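Long-range contacts in carbohydrate binding module E1 (PDB 5KLE), which binds cello-oligosaccharides such as cellopentaose and probably helps to attach a carbohydrate-active enzyme to cellulose: residues F13-K19 against D29-Y33; K19-A25 against S89-D95; T46-S50 against T62-N66. All blocks are in the same frame, centred on the assembly; numbering follows the deposited sequence. Where two conformers were deposited one is given.

Contact 1: residues F13-K19 against D29-Y33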
loop_
_atom_site.group_PDB
_atom_site.type_symbol
_atom_site.label_atom_id
_atom_site.label_comp_id
_atom_site.label_asym_id
_atom_site.label_seq_id
_atom_site.Cartn_x
_atom_site.Cartn_y
_atom_site.Cartn_z
ATOM N N PHE A 13 1.894 -4.814 11.600
ATOM C CA PHE A 13 2.500 -4.462 10.320
ATOM C C PHE A 13 3.894 -5.081 10.230
ATOM O O PHE A 13 4.651 -5.126 11.218
ATOM C CB PHE A 13 2.555 -2.932 10.137
ATOM C CG PHE A 13 3.428 -2.205 11.132
ATOM C CD1 PHE A 13 2.921 -1.837 12.391
ATOM C CD2 PHE A 13 4.743 -1.892 10.826
ATOM C CE1 PHE A 13 3.714 -1.138 13.303
ATOM C CE2 PHE A 13 5.549 -1.219 11.737
ATOM C CZ PHE A 13 5.045 -0.842 12.969
ATOM N N ASN A 14 4.232 -5.599 9.048
ATOM C CA ASN A 14 5.503 -6.283 8.873
ATOM C C ASN A 14 6.521 -5.516 8.046
ATOM O O ASN A 14 7.686 -5.942 7.994
ATOM C CB ASN A 14 5.298 -7.706 8.297
ATOM C CG ASN A 14 4.822 -7.712 6.850
ATOM O OD1 ASN A 14 4.124 -6.788 6.390
ATOM N ND2 ASN A 14 5.180 -8.773 6.125
ATOM N N LYS A 15 6.138 -4.381 7.466
ATOM C CA LYS A 15 7.047 -3.527 6.708
ATOM C C LYS A 15 6.653 -2.073 6.918
ATOM O O LYS A 15 5.484 -1.774 7.180
ATOM C CB LYS A 15 6.995 -3.869 5.212
ATOM C CG LYS A 15 7.523 -5.294 4.882
ATOM C CD LYS A 15 7.386 -5.638 3.401
ATOM C CE LYS A 15 8.065 -6.988 3.149
ATOM N NZ LYS A 15 7.827 -7.520 1.738
ATOM N N THR A 16 7.618 -1.165 6.758
ATOM C CA THR A 16 7.373 0.277 6.829
ATOM C C THR A 16 7.872 0.940 5.549
ATOM O O THR A 16 9.054 0.801 5.197
ATOM C CB THR A 16 8.061 0.887 8.055
ATOM O OG1 THR A 16 7.555 0.291 9.267
ATOM C CG2 THR A 16 7.816 2.391 8.115
ATOM N N ALA A 17 6.976 1.671 4.862
ATOM C CA ALA A 17 7.362 2.347 3.615
ATOM C C ALA A 17 7.861 3.744 3.928
ATOM O O ALA A 17 7.298 4.454 4.771
ATOM C CB ALA A 17 6.152 2.453 2.682
ATOM N N ALA A 18 8.907 4.160 3.206
ATOM C CA ALA A 18 9.368 5.547 3.219
ATOM C C ALA A 18 8.908 6.260 1.958
ATOM O O ALA A 18 8.865 5.656 0.877
ATOM C CB ALA A 18 10.890 5.619 3.320
ATOM N N LYS A 19 8.550 7.544 2.106
ATOM C CA LYS A 19 8.005 8.337 0.999
ATOM C C LYS A 19 8.906 8.257 -0.223
ATOM O O LYS A 19 10.087 8.636 -0.166
ATOM C CB LYS A 19 7.848 9.803 1.445
ATOM C CG LYS A 19 7.261 10.728 0.399
ATOM C CD LYS A 19 7.120 12.115 1.028
ATOM C CE LYS A 19 6.398 13.131 0.127
ATOM N NZ LYS A 19 7.078 13.326 -1.182
ATOM N N ASP A 29 1.255 -8.819 2.786
ATOM C CA ASP A 29 2.012 -7.842 3.569
ATOM C C ASP A 29 1.074 -6.788 4.155
ATOM O O ASP A 29 -0.007 -6.530 3.624
ATOM C CB ASP A 29 3.036 -7.118 2.671
ATOM C CG ASP A 29 4.322 -7.912 2.423
ATOM O OD1 ASP A 29 4.626 -8.891 3.150
ATOM O OD2 ASP A 29 5.041 -7.511 1.476
ATOM N N CYS A 30 1.499 -6.186 5.275
ATOM C CA CYS A 30 0.787 -5.119 5.974
ATOM C C CYS A 30 1.788 -3.987 6.186
ATOM O O CYS A 30 2.712 -4.123 7.005
ATOM C CB CYS A 30 0.275 -5.650 7.313
ATOM S SG CYS A 30 -0.512 -4.339 8.320
ATOM N N ILE A 31 1.635 -2.902 5.414
ATOM C CA ILE A 31 2.646 -1.852 5.297
ATOM C C ILE A 31 2.197 -0.648 6.122
ATOM O O ILE A 31 1.082 -0.130 5.920
ATOM C CB ILE A 31 2.794 -1.401 3.831
ATOM C CG1 ILE A 31 2.889 -2.591 2.874
ATOM C CG2 ILE A 31 3.999 -0.402 3.690
ATOM C CD1 ILE A 31 4.019 -3.405 3.137
ATOM N N LYS A 32 3.080 -0.120 6.975
ATOM C CA LYS A 32 2.845 1.157 7.638
ATOM C C LYS A 32 3.391 2.266 6.739
ATOM O O LYS A 32 4.522 2.170 6.249
ATOM C CB LYS A 32 3.590 1.205 8.972
ATOM C CG LYS A 32 3.392 2.511 9.753
ATOM C CD LYS A 32 4.253 2.554 11.026
ATOM C CE LYS A 32 4.041 3.839 11.796
ATOM N NZ LYS A 32 4.711 3.708 13.143
ATOM N N TYR A 33 2.600 3.323 6.546
ATOM C CA TYR A 33 3.070 4.495 5.800
ATOM C C TYR A 33 2.483 5.740 6.440
ATOM O O TYR A 33 1.253 5.849 6.558
ATOM C CB TYR A 33 2.626 4.436 4.328
ATOM C CG TYR A 33 3.089 5.628 3.522
ATOM C CD1 TYR A 33 4.445 5.857 3.317
ATOM C CD2 TYR A 33 2.179 6.559 2.989
ATOM C CE1 TYR A 33 4.884 6.973 2.609
ATOM C CE2 TYR A 33 2.617 7.690 2.252
ATOM C CZ TYR A 33 3.977 7.892 2.085
ATOM O OH TYR A 33 4.476 8.965 1.365
#
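Asp29 opens this pairing with its carboxylate shared between two side chains of the other segment: OD1 accepts from Asn14 ND2 at 3.0 Å, and OD2 makes a 2.8 Å salt bridge with Lys15 NZ. At Cys30 the main chain joins in: Cys30 N donates to the side-chain OD1 of Asn14 and Cys30 O accepts from Asn14 N, both at 2.9 Å, while Cys30 SG, disulfide-bonded to Cys8, lies 3.8 Å from Phe13 CB. Ile31 then pairs with Lys15 in parallel register and sends CG2 to within 3.7 Å of Ala17 CB. Lys32 pairs with Thr16, its N 2.9 Å from the flanking Lys15 O and its O 2.9 Å from Ala17 N, and its CB covers one face of the Phe13 ring in a CH-pi contact. Tyr33 offers CD1 to Ala17 CB at 3.9 Å. Strand 15-16 thus forms one edge of the mixed sheet, with 30-35 between it and 77-86, while Ala17 and Ile31 face Phe23 and Phe94 of the antiparallel sheet.

Contact 2: residues K19-A25 against S89-D95. With BGC (beta-D-glucopyranose), chain B; BGC (beta-D-glucopyranose), chain C.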
loop_
_atom_site.group_PDB
_atom_site.type_symbol
_atom_site.label_atom_id
_atom_site.label_comp_id
_atom_site.label_asym_id
_atom_site.label_seq_id
_atom_site.Cartn_x
_atom_site.Cartn_y
_atom_site.Cartn_z
ATOM N N LYS A 19 8.550 7.544 2.106
ATOM C CA LYS A 19 8.005 8.337 0.999
ATOM C C LYS A 19 8.906 8.257 -0.223
ATOM O O LYS A 19 10.087 8.636 -0.166
ATOM C CB LYS A 19 7.848 9.803 1.445
ATOM C CG LYS A 19 7.261 10.728 0.399
ATOM C CD LYS A 19 7.120 12.115 1.028
ATOM C CE LYS A 19 6.398 13.131 0.127
ATOM N NZ LYS A 19 7.078 13.326 -1.182
ATOM N N GLY A 20 8.345 7.756 -1.321
ATOM C CA GLY A 20 9.037 7.731 -2.598
ATOM C C GLY A 20 10.068 6.640 -2.786
ATOM O O GLY A 20 10.708 6.638 -3.842
ATOM N N VAL A 21 10.240 5.717 -1.819
ATOM C CA VAL A 21 11.335 4.730 -1.826
ATOM C C VAL A 21 10.746 3.350 -2.139
ATOM O O VAL A 21 9.955 2.814 -1.353
ATOM C CB VAL A 21 12.089 4.721 -0.482
ATOM C CG1 VAL A 21 13.136 3.615 -0.449
ATOM C CG2 VAL A 21 12.734 6.092 -0.219
ATOM N N GLU A 22 11.165 2.757 -3.261
ATOM C CA GLU A 22 10.637 1.454 -3.662
ATOM C C GLU A 22 11.093 0.344 -2.715
ATOM O O GLU A 22 12.200 0.376 -2.145
ATOM C CB GLU A 22 11.068 1.098 -5.086
ATOM C CG GLU A 22 10.320 1.830 -6.182
ATOM C CD GLU A 22 10.424 1.118 -7.530
ATOM O OE1 GLU A 22 9.496 1.264 -8.338
ATOM O OE2 GLU A 22 11.425 0.403 -7.768
ATOM N N PHE A 23 10.235 -0.663 -2.566
ATOM C CA PHE A 23 10.561 -1.829 -1.756
ATOM C C PHE A 23 9.855 -3.041 -2.358
ATOM O O PHE A 23 8.894 -2.907 -3.111
ATOM C CB PHE A 23 10.222 -1.598 -0.275
ATOM C CG PHE A 23 8.751 -1.418 -0.009
ATOM C CD1 PHE A 23 8.126 -0.184 -0.157
ATOM C CD2 PHE A 23 7.980 -2.521 0.359
ATOM C CE1 PHE A 23 6.746 -0.051 0.110
ATOM C CE2 PHE A 23 6.628 -2.403 0.614
ATOM C CZ PHE A 23 6.002 -1.182 0.480
ATOM N N SER A 24 10.363 -4.224 -2.050
ATOM C CA SER A 24 9.771 -5.461 -2.548
ATOM C C SER A 24 8.572 -5.841 -1.702
ATOM O O SER A 24 8.666 -5.864 -0.465
ATOM C CB SER A 24 10.798 -6.589 -2.457
ATOM O OG SER A 24 10.282 -7.767 -3.049
ATOM N N ALA A 25 7.443 -6.126 -2.362
ATOM C CA ALA A 25 6.166 -6.357 -1.690
ATOM C C ALA A 25 5.547 -7.654 -2.173
ATOM O O ALA A 25 5.777 -8.078 -3.321
ATOM C CB ALA A 25 5.208 -5.214 -1.996
ATOM N N SER A 89 6.100 -11.430 -6.138
ATOM C CA SER A 89 6.666 -10.228 -5.527
ATOM C C SER A 89 6.927 -9.151 -6.579
ATOM O O SER A 89 7.234 -9.428 -7.751
ATOM C CB SER A 89 7.952 -10.548 -4.753
ATOM O OG SER A 89 9.018 -10.948 -5.640
ATOM N N PHE A 90 6.799 -7.898 -6.156
ATOM C CA PHE A 90 6.914 -6.787 -7.093
ATOM C C PHE A 90 7.487 -5.591 -6.348
ATOM O O PHE A 90 7.480 -5.555 -5.114
ATOM C CB PHE A 90 5.541 -6.456 -7.744
ATOM C CG PHE A 90 4.465 -6.028 -6.746
ATOM C CD1 PHE A 90 3.804 -6.953 -5.918
ATOM C CD2 PHE A 90 4.085 -4.720 -6.671
ATOM C CE1 PHE A 90 2.802 -6.520 -5.007
ATOM C CE2 PHE A 90 3.096 -4.290 -5.782
ATOM C CZ PHE A 90 2.461 -5.177 -4.936
ATOM N N ASN A 91 8.018 -4.604 -7.081
ATOM C CA ASN A 91 8.567 -3.410 -6.424
ATOM C C ASN A 91 7.525 -2.296 -6.464
ATOM O O ASN A 91 7.029 -1.936 -7.541
ATOM C CB ASN A 91 9.840 -2.922 -7.115
ATOM C CG ASN A 91 11.008 -3.841 -6.897
ATOM O OD1 ASN A 91 11.096 -4.545 -5.880
ATOM N ND2 ASN A 91 11.964 -3.789 -7.820
ATOM N N VAL A 92 7.232 -1.717 -5.298
ATOM C CA VAL A 92 6.176 -0.715 -5.172
ATOM C C VAL A 92 6.722 0.461 -4.384
ATOM O O VAL A 92 7.636 0.298 -3.569
ATOM C CB VAL A 92 4.931 -1.324 -4.486
ATOM C CG1 VAL A 92 5.217 -1.615 -3.020
ATOM C CG2 VAL A 92 3.720 -0.404 -4.645
ATOM N N LYS A 93 6.177 1.667 -4.636
ATOM C CA LYS A 93 6.440 2.804 -3.746
ATOM C C LYS A 93 5.160 3.535 -3.390
ATOM O O LYS A 93 4.199 3.548 -4.159
ATOM C CB LYS A 93 7.493 3.784 -4.259
ATOM C CG LYS A 93 7.255 4.287 -5.662
ATOM C CD LYS A 93 8.434 5.197 -6.008
ATOM C CE LYS A 93 8.501 5.563 -7.445
ATOM N NZ LYS A 93 9.715 6.443 -7.683
ATOM N N PHE A 94 5.150 4.089 -2.176
ATOM C CA PHE A 94 4.075 4.947 -1.696
ATOM C C PHE A 94 4.596 6.380 -1.633
ATOM O O PHE A 94 5.756 6.611 -1.279
ATOM C CB PHE A 94 3.616 4.539 -0.286
ATOM C CG PHE A 94 3.046 3.134 -0.185
ATOM C CD1 PHE A 94 2.707 2.382 -1.314
ATOM C CD2 PHE A 94 2.855 2.569 1.066
ATOM C CE1 PHE A 94 2.184 1.062 -1.191
ATOM C CE2 PHE A 94 2.323 1.275 1.203
ATOM C CZ PHE A 94 1.988 0.519 0.068
ATOM N N ASP A 95 3.735 7.350 -1.982
ATOM C CA ASP A 95 4.106 8.763 -2.005
ATOM C C ASP A 95 2.847 9.578 -1.711
ATOM O O ASP A 95 1.757 9.023 -1.507
ATOM C CB ASP A 95 4.758 9.125 -3.364
ATOM C CG ASP A 95 5.815 10.250 -3.273
ATOM O OD1 ASP A 95 5.693 11.177 -2.449
ATOM O OD2 ASP A 95 6.781 10.223 -4.084
HETATM C C2 BGC B . 10.587 3.498 -14.661
HETATM C C3 BGC B . 10.807 1.957 -14.579
HETATM C C4 BGC B . 11.446 1.598 -13.301
HETATM C C5 BGC B . 10.747 2.221 -12.076
HETATM C C6 BGC B . 11.574 1.843 -10.880
HETATM C C1 BGC B . 9.906 3.952 -13.396
HETATM O O2 BGC B . 9.846 4.012 -15.723
HETATM O O3 BGC B . 11.822 1.611 -15.475
HETATM O O4 BGC B . 11.600 0.209 -13.124
HETATM O O5 BGC B . 10.689 3.602 -12.309
HETATM O O6 BGC B . 11.306 2.771 -9.821
HETATM C C2 BGC C . 8.248 7.523 -11.016
HETATM C C3 BGC C . 9.368 6.657 -11.513
HETATM C C4 BGC C . 8.937 5.924 -12.780
HETATM C C5 BGC C . 8.472 6.890 -13.787
HETATM C C6 BGC C . 7.794 6.218 -14.955
HETATM C C1 BGC C . 7.787 8.454 -12.134
HETATM O O2 BGC C . 8.684 8.253 -9.880
HETATM O O3 BGC C . 9.711 5.742 -10.487
HETATM O O4 BGC C . 9.986 5.290 -13.337
HETATM O O5 BGC C . 7.491 7.745 -13.267
HETATM O O6 BGC C . 7.077 7.175 -15.657
HETATM O O HOH W 1 9.043 11.530 -3.137
HETATM O O HOH W 2 7.443 3.654 -0.443
HETATM O O HOH W 3 8.324 -0.682 -9.608
HETATM O O HOH W 4 12.421 -1.573 -9.496
HETATM O O HOH W 5 11.004 -9.014 -5.483
#
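Four backbone hydrogen bonds tie strand 23-25 to strand 90-95 in antiparallel fashion: Phe23 N to Val92 O (2.9 Å) and Val92 N to Phe23 O (3.0 Å), then Ala25 N to Phe90 O (2.8 Å) and Phe90 N to Ala25 O (3.0 Å). Beyond the strand, Gly20 N still reaches Phe94 O at 2.8 Å, but water 2 has to link Val21 O (2.8 Å) to Phe94 N (2.9 Å). Lys19 NZ forms a salt bridge with Asp95 OD1 at 2.9 Å; Asp95 OD2 accepts from water 1.

Glu22 and Lys93 belong to the glycan pocket. Glu22 OE1 accepts from O6 of the chain B glucose at 2.8 Å and from water 3, which also donates to Asn91 O; through water 4, Glu22 OE2 is joined to Asn91 ND2. Lys93 NZ donates to both O3 (2.9 Å) and O2 (3.0 Å) of the chain C glucose.

The face carrying Phe23, Ala25, Phe90 and Val92, opposite that of Ser24 and Asn91, is apolar. Val92 CG1 sits over the Phe23 ring, whose edge meets the face of Phe94 in a T-shaped pair, and Ala25 CB covers Phe90. Strand 23-25 is the outer strand of the four-stranded sheet; 90-96 separates it from 40-44, and Phe23 and Phe94 pack on Ile31 of strand 30-35.

Contact 3: residues T46-S50 against T62-N66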
loop_
_atom_site.group_PDB
_atom_site.type_symbol
_atom_site.label_atom_id
_atom_site.label_comp_id
_atom_site.label_asym_id
_atom_site.label_seq_id
_atom_site.Cartn_x
_atom_site.Cartn_y
_atom_site.Cartn_z
ATOM N N THR A 46 6.619 -2.946 -12.221
ATOM C CA THR A 46 7.037 -4.331 -12.466
ATOM C C THR A 46 6.105 -5.055 -13.452
ATOM O O THR A 46 6.481 -6.105 -13.989
ATOM C CB THR A 46 7.064 -5.121 -11.128
ATOM O OG1 THR A 46 7.724 -4.330 -10.113
ATOM C CG2 THR A 46 7.828 -6.482 -11.266
ATOM N N GLY A 47 4.882 -4.555 -13.656
ATOM C CA GLY A 47 3.925 -5.204 -14.542
ATOM C C GLY A 47 3.005 -6.199 -13.874
ATOM O O GLY A 47 2.216 -6.870 -14.564
ATOM N N VAL A 48 3.064 -6.302 -12.550
ATOM C CA VAL A 48 2.294 -7.267 -11.776
ATOM C C VAL A 48 1.100 -6.541 -11.177
ATOM O O VAL A 48 1.271 -5.574 -10.447
ATOM C CB VAL A 48 3.200 -7.854 -10.686
ATOM C CG1 VAL A 48 2.401 -8.745 -9.749
ATOM C CG2 VAL A 48 4.329 -8.653 -11.311
ATOM N N ALA A 49 -0.116 -6.974 -11.493
ATOM C CA ALA A 49 -1.287 -6.323 -10.920
ATOM C C ALA A 49 -1.377 -6.570 -9.419
ATOM O O ALA A 49 -1.059 -7.663 -8.932
ATOM C CB ALA A 49 -2.545 -6.887 -11.571
ATOM N N SER A 50 -1.826 -5.553 -8.678
ATOM C CA SER A 50 -1.967 -5.671 -7.228
ATOM C C SER A 50 -3.225 -4.968 -6.724
ATOM O O SER A 50 -3.808 -4.126 -7.411
ATOM C CB SER A 50 -0.708 -5.119 -6.511
ATOM O OG SER A 50 -0.496 -3.749 -6.827
ATOM N N THR A 62 -6.774 -0.648 -6.654
ATOM C CA THR A 62 -6.061 -1.499 -7.603
ATOM C C THR A 62 -4.931 -0.734 -8.276
ATOM O O THR A 62 -5.004 0.486 -8.474
ATOM C CB THR A 62 -6.994 -2.077 -8.694
ATOM O OG1 THR A 62 -7.639 -1.007 -9.428
ATOM C CG2 THR A 62 -8.050 -2.955 -8.059
ATOM N N ASN A 63 -3.893 -1.476 -8.686
ATOM C CA ASN A 63 -2.807 -0.921 -9.484
ATOM C C ASN A 63 -2.412 -1.930 -10.556
ATOM O O ASN A 63 -2.313 -3.141 -10.283
ATOM C CB ASN A 63 -1.610 -0.609 -8.565
ATOM C CG ASN A 63 -0.420 -0.010 -9.330
ATOM O OD1 ASN A 63 0.443 -0.723 -9.871
ATOM N ND2 ASN A 63 -0.378 1.327 -9.397
ATOM N N THR A 64 -2.208 -1.450 -11.787
ATOM C CA THR A 64 -1.900 -2.322 -12.930
ATOM C C THR A 64 -0.457 -2.812 -12.989
ATOM O O THR A 64 -0.181 -3.737 -13.767
ATOM C CB THR A 64 -2.122 -1.565 -14.245
ATOM O OG1 THR A 64 -1.282 -0.384 -14.262
ATOM C CG2 THR A 64 -3.569 -1.145 -14.371
ATOM N N GLY A 65 0.467 -2.236 -12.206
ATOM C CA GLY A 65 1.876 -2.512 -12.373
ATOM C C GLY A 65 2.570 -1.673 -13.417
ATOM O O GLY A 65 3.711 -1.976 -13.768
ATOM N N ASN A 66 1.922 -0.609 -13.933
ATOM C CA ASN A 66 2.524 0.203 -14.999
ATOM C C ASN A 66 2.358 1.700 -14.730
ATOM O O ASN A 66 2.290 2.497 -15.680
ATOM C CB ASN A 66 1.933 -0.160 -16.370
ATOM C CG ASN A 66 2.101 -1.648 -16.705
ATOM O OD1 ASN A 66 1.121 -2.397 -16.786
ATOM N ND2 ASN A 66 3.342 -2.076 -16.854
HETATM O O HOH W 6 -0.705 -6.166 -15.197
HETATM O O HOH W 7 1.043 -3.249 -8.922
#
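Ser50 lays its side chain alongside that of Asn63, OG 3.8 Å from CB, and the two backbones beneath form an antiparallel hydrogen-bonded pair: Ser50 N to Asn63 O and Asn63 N to Ser50 O, each 2.9 Å. Water 7 fills the corner beside them, donating to Val48 O and Asn63 OD1 (both 2.8 Å) and accepting from Ser50 OG (2.6 Å), a hydroxyl also hydrogen-bonded to Tyr52 OH. This is where the hairpin of strands 50-54 and 61-63 opens at the edge of the mixed sheet. The chain leaves through an Asx turn, Gly65 N to Asn63 OD1 (2.8 Å), overlapped by an ST turn, Asn66 N to Thr64 OG1 (3.2 Å). Gly65 O then receives Gly47 N at 2.8 Å. Gly65 has to be bare, since a CB would point at the facing loop and clash with Val48 N and Gly47 C. Water 6 bridges Gly47 O (3.1 Å) and Thr64 O (2.9 Å), and Val48, turned away, packs on Phe90.

How the contacts relate
Contacts 1 and 2 lie with centres about 9 Å apart and share Lys19; their segments alternate along the chain. Contact 1 belongs to the mixed sheet and contact 2 to the antiparallel one, so where Ile31 CG2 meets Phe94 CE2 at 3.4 Å and Ala17 CB meets Phe23 CE1 at 3.6 Å, the two layers of a beta sandwich close on each other. Contact 3 is nested inside the loop closed by contact 2, its centre about 12 Å away, and Phe90 CZ packs on Ser50 CB at 3.5 Å. Contacts 1 and 3, about 18 Å apart between centres, stand at opposite edges of the same mixed sheet. Contact 2 supplies two of the five glycan-pocket residues, Glu22 and Lys93; Trp45, Trp68 and Trp97 complete it.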